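PDB 7EHU: chitin oligosaccharide binding protein NagB2 from Paenibacillus sp. FPU-7, which probably binds the chitin oligosaccharides N,N'-diacetylchitobiose and N,N',N''-triacetylchitotriose as an extracellular solute-binding protein. Local coordinates for residues His36-Asp41 with Ala48-Val53. Sequence-based numbering, arbitrary orientation.
Sequences HINVRD and ALLEKV. With NAG (2-acetamido-2-deoxy-beta-D-glucopyranose), chain B.
A small, buried van der Waals contact joins His36, at the end of strand 30-36, to Leu50 on the following helix 44-60, beside the loop that gives Ile37, Asn38 and Arg40 to the sugar pocket. One methyl group does the touching: Leu50 CD2 lies 3.8 Å from His36 CB and equally near CG, approaching the imidazole at a slant. Leu50 CG is anti to the backbone N (chi1 -180°), carrying the branched end out from the helix to meet the histidine. Phe335 and Phe339 of helix 326-339 also pack on Leu50, and Tyr318 touches both residues. His36 ND1 accepts a hydrogen bond from Asn38 N (3.0 Å, 149° at the hydrogen), the donor close to the ring plane. The loop is the first β-α connection of a periplasmic-binding-protein fold, in which loops after the C-terminal ends of strands line the ligand cleft. Here it makes an inverse gamma turn centred on Asn38, whose OD1 accepts a 2.8 Å hydrogen bond from NAG O6, while Arg40 touches a sugar and forms a salt bridge with Asp73. Were His36 replaced by an alanine, Asn38 N would probably lose its imidazole acceptor and Leu50 CD2 the ring part of its contact, leaving the sugar-binding turn less firmly held.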
loop_
_atom_site.group_PDB
_atom_site.type_symbol
_atom_site.label_atom_id
_atom_site.label_comp_id
_atom_site.label_asym_id
_atom_site.label_seq_id
_atom_site.Cartn_x
_atom_site.Cartn_y
_atom_site.Cartn_z
ATOM N N HIS A 36 4.072 6.540 -13.871
ATOM C CA HIS A 36 3.179 5.570 -13.261
ATOM C C HIS A 36 4.008 4.363 -12.836
ATOM O O HIS A 36 5.175 4.209 -13.229
ATOM C CB HIS A 36 2.073 5.148 -14.226
ATOM C CG HIS A 36 2.576 4.352 -15.375
ATOM N ND1 HIS A 36 2.678 2.975 -15.336
ATOM C CD2 HIS A 36 3.033 4.730 -16.593
ATOM C CE1 HIS A 36 3.171 2.550 -16.481
ATOM N NE2 HIS A 36 3.382 3.587 -17.264
ATOM N N ILE A 37 3.397 3.501 -12.029
ATOM C CA ILE A 37 4.072 2.345 -11.445
ATOM C C ILE A 37 3.533 1.026 -11.995
ATOM O O ILE A 37 3.852 -0.045 -11.460
ATOM C CB ILE A 37 4.018 2.391 -9.906
ATOM C CG1 ILE A 37 2.567 2.418 -9.393
ATOM C CG2 ILE A 37 4.805 3.581 -9.382
ATOM C CD1 ILE A 37 2.476 2.177 -7.903
ATOM N N ASN A 38 2.756 1.060 -13.071
ATOM C CA ASN A 38 2.066 -0.138 -13.569
ATOM C C ASN A 38 2.897 -0.904 -14.590
ATOM O O ASN A 38 2.519 -1.043 -15.756
ATOM C CB ASN A 38 0.714 0.264 -14.124
ATOM C CG ASN A 38 -0.123 0.905 -13.080
ATOM O OD1 ASN A 38 -0.310 0.319 -12.005
ATOM N ND2 ASN A 38 -0.580 2.123 -13.331
ATOM N N VAL A 39 4.041 -1.421 -14.112
ATOM C CA VAL A 39 5.056 -2.036 -14.964
ATOM C C VAL A 39 5.003 -3.563 -14.983
ATOM O O VAL A 39 5.473 -4.179 -15.942
ATOM C CB VAL A 39 6.483 -1.554 -14.608
ATOM C CG1 VAL A 39 6.601 -0.063 -14.784
ATOM C CG2 VAL A 39 6.901 -1.979 -13.207
ATOM N N ARG A 40 4.501 -4.197 -13.924
ATOM C CA ARG A 40 4.545 -5.652 -13.852
ATOM C C ARG A 40 3.428 -6.264 -14.695
ATOM O O ARG A 40 2.418 -5.621 -14.986
ATOM C CB ARG A 40 4.398 -6.127 -12.404
ATOM C CG ARG A 40 5.516 -5.671 -11.468
ATOM C CD ARG A 40 5.327 -6.263 -10.050
ATOM N NE ARG A 40 6.346 -5.846 -9.080
ATOM C CZ ARG A 40 6.159 -5.033 -8.032
ATOM N NH1 ARG A 40 4.978 -4.497 -7.747
ATOM N NH2 ARG A 40 7.180 -4.774 -7.240
ATOM N N ASP A 41 3.622 -7.530 -15.080
ATOM C CA ASP A 41 2.616 -8.215 -15.889
ATOM C C ASP A 41 1.256 -8.214 -15.196
ATOM O O ASP A 41 0.206 -8.099 -15.847
ATOM C CB ASP A 41 3.053 -9.655 -16.182
ATOM C CG ASP A 41 4.324 -9.740 -17.002
ATOM O OD1 ASP A 41 4.913 -10.852 -17.071
ATOM O OD2 ASP A 41 4.728 -8.709 -17.580
ATOM N N ALA A 48 -3.516 -0.618 -19.118
ATOM C CA ALA A 48 -4.374 -0.440 -20.285
ATOM C C ALA A 48 -5.470 0.581 -20.002
ATOM O O ALA A 48 -5.831 1.380 -20.870
ATOM C CB ALA A 48 -4.972 -1.788 -20.697
ATOM N N LEU A 49 -5.993 0.591 -18.778
ATOM C CA LEU A 49 -7.013 1.579 -18.428
ATOM C C LEU A 49 -6.429 2.986 -18.436
ATOM O O LEU A 49 -7.051 3.930 -18.949
ATOM C CB LEU A 49 -7.579 1.242 -17.054
ATOM C CG LEU A 49 -8.767 2.046 -16.555
ATOM C CD1 LEU A 49 -9.926 1.966 -17.531
ATOM C CD2 LEU A 49 -9.194 1.559 -15.195
ATOM N N LEU A 50 -5.219 3.139 -17.895
ATOM C CA LEU A 50 -4.534 4.424 -17.932
ATOM C C LEU A 50 -4.321 4.885 -19.371
ATOM O O LEU A 50 -4.537 6.058 -19.693
ATOM C CB LEU A 50 -3.203 4.311 -17.189
ATOM C CG LEU A 50 -2.349 5.581 -17.129
ATOM C CD1 LEU A 50 -3.040 6.691 -16.324
ATOM C CD2 LEU A 50 -0.986 5.248 -16.527
ATOM N N GLU A 51 -3.858 3.978 -20.238
ATOM C CA GLU A 51 -3.632 4.303 -21.642
ATOM C C GLU A 51 -4.930 4.724 -22.321
ATOM O O GLU A 51 -4.929 5.647 -23.143
ATOM C CB GLU A 51 -3.000 3.111 -22.369
ATOM C CG GLU A 51 -1.535 2.878 -21.994
ATOM C CD GLU A 51 -0.975 1.551 -22.492
ATOM O OE1 GLU A 51 -1.757 0.701 -22.970
ATOM O OE2 GLU A 51 0.249 1.352 -22.373
ATOM N N LYS A 52 -6.042 4.054 -21.995
ATOM C CA LYS A 52 -7.334 4.436 -22.557
ATOM C C LYS A 52 -7.697 5.862 -22.163
ATOM O O LYS A 52 -8.129 6.658 -23.009
ATOM C CB LYS A 52 -8.411 3.457 -22.086
ATOM C CG LYS A 52 -9.771 3.736 -22.682
ATOM C CD LYS A 52 -10.757 2.598 -22.493
ATOM C CE LYS A 52 -11.429 2.610 -21.142
ATOM N NZ LYS A 52 -12.667 1.747 -21.157
ATOM N N VAL A 53 -7.487 6.215 -20.890
ATOM C CA VAL A 53 -7.794 7.562 -20.420
ATOM C C VAL A 53 -6.889 8.580 -21.110
ATOM O O VAL A 53 -7.339 9.665 -21.505
ATOM C CB VAL A 53 -7.647 7.621 -18.881
ATOM C CG1 VAL A 53 -7.611 9.038 -18.386
ATOM C CG2 VAL A 53 -8.755 6.842 -18.203
HETATM C C1 NAG B . -2.435 -3.082 -9.643
HETATM C C2 NAG B . -1.232 -3.677 -8.890
HETATM C C3 NAG B . -0.982 -2.929 -7.587
HETATM C C4 NAG B . -1.067 -1.417 -7.761
HETATM C C5 NAG B . -2.267 -1.022 -8.608
HETATM C C6 NAG B . -2.314 0.451 -8.927
HETATM C C7 NAG B . -0.828 -6.114 -9.121
HETATM C C8 NAG B . -1.283 -7.480 -8.674
HETATM N N2 NAG B . -1.494 -5.078 -8.598
HETATM O O1 NAG B . -2.580 -3.681 -10.884
HETATM O O3 NAG B . 0.287 -3.339 -7.079
HETATM O O4 NAG B . -1.337 -0.836 -6.486
HETATM O O5 NAG B . -2.237 -1.726 -9.850
HETATM O O6 NAG B . -1.066 0.926 -9.399
HETATM O O7 NAG B . 0.118 -5.955 -9.895
#